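Local coordinates for galactokinase (Bifidobacterium longum subsp. infantis ATCC 15697 = JCM 1222 = DSM 20088, PDB 6TEQ), which probably phosphorylates galactose with ATP as a kinase of the GHMP family, and is seen here holding a fluorinated galactose in its sugar pocket, at residues D163-R168 and S195-E200; D191-M196 and L204-R209. One frame throughout, in Å; residues are numbered along the deposited sequence.

Contact 1 of 2, residues D163-R168 and S195-E200; sequences DSDAGR and SMRCTE
Two helix ends of the GHMP kinase N-terminal region meet here: Asp-165 and Arg-168, in the first turn of helix 165-183, reach Arg-197 and Met-196 at the far end of helix 190-197. Arg-197 takes hold of the Asp-165 carboxylate side-on, as a bidentate salt bridge. Arg-197 NE gives its hydrogen to Asp-165 OD1 at 2.9 Å, and Arg-197 NH2 reaches Asp-165 OD2 at 2.7 Å with an N-H...O angle of 167°. Both oxygens are met on their syn sides and lie close to the guanidinium plane, although the two flat groups are turned 34° from each other. The Arg-197 chain can present this side because it bends at chi3 (78°). Arg-197 NH2 also gives to Pro-214 O, and NH1 gives to Asn-217 OD1 and Asn-193 OD1, fixing the guanidinium.

Arg-168 runs extended from CG to NE, with its CD 4.2 Å from Met-196 CB. Its NH1 donates almost straight to Met-196 O at 3.0 Å, tilted from the carbonyl plane; Gly-162 O takes NE, and Ala-412 O shares NH1. A water donates both to Met-196 O, at 2.9 Å, and to Asp-165 OD1, tying the two grips together. On the Asp-165 side the helix starts with Ser-164 as N-cap, whose OG accepts from Gly-167 N at 2.9 Å. A bidentate bridge joins an N-capped helix start to the next helix's C-terminal end in a GHMP kinase N-terminal domain.

Contact 2 of 2, residues D191-M196 and L204-R209; sequences DQNASM and LLLDCR. With GAF (2-deoxy-2-fluoro-alpha-D-galactopyranose), chain M.
With CG anti to the backbone N (chi1 171°), Leu-206 sends its two methyls from strand 202-207 to the side chain of Asn-193, whose own CG lies beside its backbone N (chi1 -81°). The side chains cross at about a right angle. Leu-206 CD2 sits 3.7 Å from Asn-193 CB, while CD1 of the same leucine lies against the amide, 3.9 Å from Asn-193 OD1. Two residues earlier on the strand, Leu-204 points the same way and lays CD2 near the helix backbone, 3.8 Å from Asn-193 O and 4.2 Å from Ala-194 N. This is helix-on-sheet packing: helix 190-197 lies against a strand of the large mixed sheet, and the axes of segments 191-196 and 204-207 pass 9.9 Å apart, their N-to-C directions at 140°. The contact is apolar on the leucine side, and the Asn-193 amide finds its polar partners near its own helix, ND2 giving to Gly-189 O just before it and OD1 accepting from Arg-197 NH1. At the same helix's start, Asp-191 turns away from the strand into the sugar pocket, where its OD2 comes within 3.2 Å of F2 of alpha-2-deoxy-2-fluorogalactose, a close approach only, and OD1 is salt-bridged to Arg-40.

How the contacts relate
Helix 190-197 is the common element of the two contacts, which share Ser-195 and Met-196 and have centres about 9 Å apart. Along the chain helix 165-183 comes first, then helix 190-197, then strand 202-207, so contact 1 ties the helix back to what precedes it and contact 2 packs it on what follows. The contacts touch: Cys-198 SG lies 3.7 Å from Leu-204 CB, and Arg-197 O is equally close to Leu-204 CD1. The helix touches helix 165-183 with one part of its surface and the large mixed sheet with another. Its first turn carries Asp-191 of the sugar pocket; contact 1 is at the other end, about 13 Å from the sugar (nearest atoms, Arg-197 side chain).

Contact 1 of 2, residues D163-R168 and S195-E200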
loop_
_atom_site.group_PDB
_atom_site.type_symbol
_atom_site.label_atom_id
_atom_site.label_comp_id
_atom_site.label_asym_id
_atom_site.label_seq_id
_atom_site.Cartn_x
_atom_site.Cartn_y
_atom_site.Cartn_z
ATOM N N ASP A 163 -14.081 0.657 -15.529
ATOM C CA ASP A 163 -13.881 1.791 -16.456
ATOM C C ASP A 163 -14.219 3.136 -15.836
ATOM O O ASP A 163 -14.153 4.126 -16.546
ATOM C CB ASP A 163 -14.623 1.548 -17.778
ATOM C CG ASP A 163 -16.124 1.823 -17.795
ATOM O OD1 ASP A 163 -16.715 2.088 -16.713
ATOM O OD2 ASP A 163 -16.714 1.767 -18.928
ATOM N N SER A 164 -14.344 3.220 -14.528
ATOM C CA SER A 164 -14.538 4.542 -13.844
ATOM C C SER A 164 -13.866 4.508 -12.490
ATOM O O SER A 164 -13.796 3.451 -11.847
ATOM C CB SER A 164 -16.016 4.977 -13.711
ATOM O OG SER A 164 -16.702 4.157 -12.864
ATOM N N ASP A 165 -13.387 5.676 -12.061
ATOM C CA ASP A 165 -12.869 5.801 -10.683
ATOM C C ASP A 165 -13.887 5.325 -9.685
ATOM O O ASP A 165 -13.510 4.585 -8.748
ATOM C CB ASP A 165 -12.482 7.239 -10.379
ATOM C CG ASP A 165 -11.812 7.423 -9.029
ATOM O OD1 ASP A 165 -10.756 6.787 -8.836
ATOM O OD2 ASP A 165 -12.404 8.169 -8.170
ATOM N N ALA A 166 -15.116 5.875 -9.733
ATOM C CA ALA A 166 -16.134 5.533 -8.716
ATOM C C ALA A 166 -16.462 4.039 -8.802
ATOM O O ALA A 166 -16.614 3.402 -7.747
ATOM C CB ALA A 166 -17.353 6.390 -8.919
ATOM N N GLY A 167 -16.560 3.488 -10.008
ATOM C CA GLY A 167 -16.807 2.052 -10.196
ATOM C C GLY A 167 -15.689 1.238 -9.534
ATOM O O GLY A 167 -15.941 0.224 -8.888
ATOM N N ARG A 168 -14.460 1.712 -9.680
ATOM C CA ARG A 168 -13.344 0.919 -9.148
ATOM C C ARG A 168 -13.450 0.769 -7.627
ATOM O O ARG A 168 -12.890 -0.197 -7.097
ATOM C CB ARG A 168 -11.993 1.485 -9.573
ATOM C CG ARG A 168 -11.690 1.157 -11.001
ATOM C CD ARG A 168 -10.302 1.653 -11.322
ATOM N NE ARG A 168 -9.929 1.260 -12.647
ATOM C CZ ARG A 168 -8.705 1.186 -13.096
ATOM N NH1 ARG A 168 -7.691 1.639 -12.383
ATOM N NH2 ARG A 168 -8.500 0.828 -14.336
ATOM N N SER A 195 -3.618 1.604 -5.559
ATOM C CA SER A 195 -3.297 0.726 -6.696
ATOM C C SER A 195 -4.317 0.971 -7.811
ATOM O O SER A 195 -3.980 0.855 -8.995
ATOM C CB SER A 195 -3.298 -0.736 -6.223
ATOM O OG SER A 195 -2.798 -1.580 -7.218
ATOM N N MET A 196 -5.545 1.342 -7.469
ATOM C CA MET A 196 -6.619 1.420 -8.486
ATOM C C MET A 196 -7.043 2.863 -8.760
ATOM O O MET A 196 -7.836 3.046 -9.712
ATOM C CB MET A 196 -7.840 0.585 -8.101
ATOM C CG MET A 196 -7.459 -0.856 -8.016
ATOM S SD MET A 196 -8.899 -1.922 -7.967
ATOM C CE MET A 196 -9.053 -2.259 -9.725
ATOM N N ARG A 197 -6.502 3.855 -8.053
ATOM C CA ARG A 197 -7.005 5.229 -8.234
ATOM C C ARG A 197 -5.918 6.274 -8.363
ATOM O O ARG A 197 -6.258 7.414 -8.788
ATOM C CB ARG A 197 -7.976 5.616 -7.109
ATOM C CG ARG A 197 -9.146 4.678 -7.010
ATOM C CD ARG A 197 -9.909 4.992 -5.801
ATOM N NE ARG A 197 -10.752 6.183 -6.019
ATOM C CZ ARG A 197 -11.487 6.749 -5.122
ATOM N NH1 ARG A 197 -11.438 6.348 -3.847
ATOM N NH2 ARG A 197 -12.284 7.743 -5.501
ATOM N N CYS A 198 -4.656 5.925 -8.159
ATOM C CA CYS A 198 -3.563 6.898 -8.378
ATOM C C CYS A 198 -3.484 7.261 -9.851
ATOM O O CYS A 198 -3.978 6.472 -10.704
ATOM C CB CYS A 198 -2.251 6.377 -7.852
ATOM S SG CYS A 198 -2.102 6.418 -6.052
ATOM N N THR A 199 -2.861 8.385 -10.124
ATOM C CA THR A 199 -2.562 8.763 -11.510
ATOM C C THR A 199 -1.084 9.153 -11.647
ATOM O O THR A 199 -0.423 9.579 -10.702
ATOM C CB THR A 199 -3.505 9.866 -11.981
ATOM O OG1 THR A 199 -3.281 11.052 -11.194
ATOM C CG2 THR A 199 -4.964 9.478 -11.902
ATOM N N GLU A 200 -0.599 9.028 -12.840
ATOM C CA GLU A 200 0.801 9.381 -13.160
ATOM C C GLU A 200 1.059 10.861 -12.834
ATOM O O GLU A 200 0.198 11.708 -13.093
ATOM C CB GLU A 200 1.107 9.113 -14.618
ATOM C CG GLU A 200 2.570 9.326 -14.968
ATOM C CD GLU A 200 3.028 10.764 -15.233
ATOM O OE1 GLU A 200 2.167 11.610 -15.656
ATOM O OE2 GLU A 200 4.252 11.054 -14.995
HETATM O O HOH W 1 -9.394 5.268 -10.783
#

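Contact 2 of 2, residues D191-M196 and L204-R209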
loop_
_atom_site.group_PDB
_atom_site.type_symbol
_atom_site.label_atom_id
_atom_site.label_comp_id
_atom_site.label_asym_id
_atom_site.label_seq_id
_atom_site.Cartn_x
_atom_site.Cartn_y
_atom_site.Cartn_z
ATOM N N ASP A 191 -3.927 0.839 0.456
ATOM C CA ASP A 191 -3.089 0.248 -0.571
ATOM C C ASP A 191 -3.914 0.008 -1.834
ATOM O O ASP A 191 -3.406 0.208 -2.990
ATOM C CB ASP A 191 -2.469 -1.060 -0.114
ATOM C CG ASP A 191 -1.664 -1.030 1.160
ATOM O OD1 ASP A 191 -1.367 0.096 1.630
ATOM O OD2 ASP A 191 -1.234 -2.141 1.514
ATOM N N GLN A 192 -5.156 -0.419 -1.654
ATOM C CA GLN A 192 -6.043 -0.818 -2.746
ATOM C C GLN A 192 -6.576 0.455 -3.428
ATOM O O GLN A 192 -6.653 0.509 -4.708
ATOM C CB GLN A 192 -7.182 -1.672 -2.209
ATOM C CG GLN A 192 -6.704 -2.974 -1.554
ATOM C CD GLN A 192 -6.309 -2.848 -0.094
ATOM O OE1 GLN A 192 -6.263 -1.745 0.507
ATOM N NE2 GLN A 192 -6.016 -3.992 0.505
ATOM N N ASN A 193 -6.836 1.506 -2.697
ATOM C CA ASN A 193 -7.190 2.805 -3.284
ATOM C C ASN A 193 -6.043 3.323 -4.088
ATOM O O ASN A 193 -6.252 3.822 -5.254
ATOM C CB ASN A 193 -7.676 3.788 -2.181
ATOM C CG ASN A 193 -9.125 3.589 -1.790
ATOM O OD1 ASN A 193 -9.992 4.094 -2.483
ATOM N ND2 ASN A 193 -9.404 2.801 -0.764
ATOM N N ALA A 194 -4.809 3.248 -3.584
ATOM C CA ALA A 194 -3.624 3.701 -4.357
ATOM C C ALA A 194 -3.547 2.918 -5.640
ATOM O O ALA A 194 -3.410 3.503 -6.712
ATOM C CB ALA A 194 -2.368 3.548 -3.556
ATOM N N SER A 195 -3.618 1.604 -5.559
ATOM C CA SER A 195 -3.297 0.726 -6.696
ATOM C C SER A 195 -4.317 0.971 -7.811
ATOM O O SER A 195 -3.980 0.855 -8.995
ATOM C CB SER A 195 -3.298 -0.736 -6.223
ATOM O OG SER A 195 -2.798 -1.580 -7.218
ATOM N N MET A 196 -5.545 1.342 -7.469
ATOM C CA MET A 196 -6.619 1.420 -8.486
ATOM C C MET A 196 -7.043 2.863 -8.760
ATOM O O MET A 196 -7.836 3.046 -9.712
ATOM C CB MET A 196 -7.840 0.585 -8.101
ATOM C CG MET A 196 -7.459 -0.856 -8.016
ATOM S SD MET A 196 -8.899 -1.922 -7.967
ATOM C CE MET A 196 -9.053 -2.259 -9.725
ATOM N N LEU A 204 -2.357 10.694 -4.395
ATOM C CA LEU A 204 -3.763 10.541 -4.160
ATOM C C LEU A 204 -4.112 11.026 -2.741
ATOM O O LEU A 204 -3.761 10.356 -1.707
ATOM C CB LEU A 204 -4.110 9.074 -4.328
ATOM C CG LEU A 204 -5.610 8.783 -4.226
ATOM C CD1 LEU A 204 -6.291 9.188 -5.510
ATOM C CD2 LEU A 204 -5.859 7.323 -3.940
ATOM N N LEU A 205 -4.614 12.252 -2.578
ATOM C CA LEU A 205 -5.046 12.686 -1.204
ATOM C C LEU A 205 -6.391 11.999 -0.920
ATOM O O LEU A 205 -7.429 12.367 -1.490
ATOM C CB LEU A 205 -5.156 14.208 -1.175
ATOM C CG LEU A 205 -5.675 14.780 0.117
ATOM C CD1 LEU A 205 -4.871 14.339 1.335
ATOM C CD2 LEU A 205 -5.756 16.279 0.004
ATOM N N LEU A 206 -6.297 10.936 -0.137
ATOM C CA LEU A 206 -7.400 9.989 0.100
ATOM C C LEU A 206 -7.974 10.307 1.471
ATOM O O LEU A 206 -7.269 10.314 2.488
ATOM C CB LEU A 206 -6.823 8.586 -0.002
ATOM C CG LEU A 206 -7.784 7.488 0.428
ATOM C CD1 LEU A 206 -8.886 7.350 -0.597
ATOM C CD2 LEU A 206 -7.037 6.191 0.590
ATOM N N ASP A 207 -9.275 10.566 1.490
ATOM C CA ASP A 207 -10.016 10.812 2.704
ATOM C C ASP A 207 -10.798 9.577 3.047
ATOM O O ASP A 207 -11.672 9.213 2.262
ATOM C CB ASP A 207 -10.850 12.073 2.499
ATOM C CG ASP A 207 -11.559 12.554 3.754
ATOM O OD1 ASP A 207 -11.872 11.719 4.627
ATOM O OD2 ASP A 207 -11.764 13.805 3.839
ATOM N N CYS A 208 -10.437 8.935 4.153
ATOM C CA CYS A 208 -10.954 7.593 4.473
ATOM C C CYS A 208 -12.255 7.636 5.285
ATOM O O CYS A 208 -12.642 6.563 5.767
ATOM C CB CYS A 208 -9.875 6.814 5.197
ATOM S SG CYS A 208 -8.470 6.530 4.068
ATOM N N ARG A 209 -12.905 8.821 5.410
ATOM C CA ARG A 209 -14.199 8.800 6.128
ATOM C C ARG A 209 -15.159 7.904 5.355
ATOM O O ARG A 209 -15.314 8.040 4.156
ATOM C CB ARG A 209 -14.719 10.206 6.325
ATOM C CG ARG A 209 -13.945 10.969 7.386
ATOM C CD ARG A 209 -14.407 12.404 7.373
ATOM N NE ARG A 209 -14.119 13.131 6.153
ATOM C CZ ARG A 209 -14.724 14.243 5.741
ATOM N NH1 ARG A 209 -15.777 14.727 6.335
ATOM N NH2 ARG A 209 -14.308 14.802 4.632
HETATM C C1 GAF M . -0.555 -1.437 5.916
HETATM C C2 GAF M . -2.023 -1.551 5.562
HETATM F F2 GAF M . -2.164 -2.477 4.582
HETATM C C3 GAF M . -2.601 -0.228 5.105
HETATM O O3 GAF M . -3.989 -0.323 5.053
HETATM C C4 GAF M . -2.255 0.912 6.109
HETATM O O4 GAF M . -2.945 0.801 7.348
HETATM C C5 GAF M . -0.782 0.920 6.337
HETATM O O5 GAF M . -0.364 -0.335 6.816
HETATM C C6 GAF M . -0.327 1.979 7.319
HETATM O O6 GAF M . -0.613 3.292 6.838
HETATM O O1 GAF M . 0.079 -1.246 4.665
#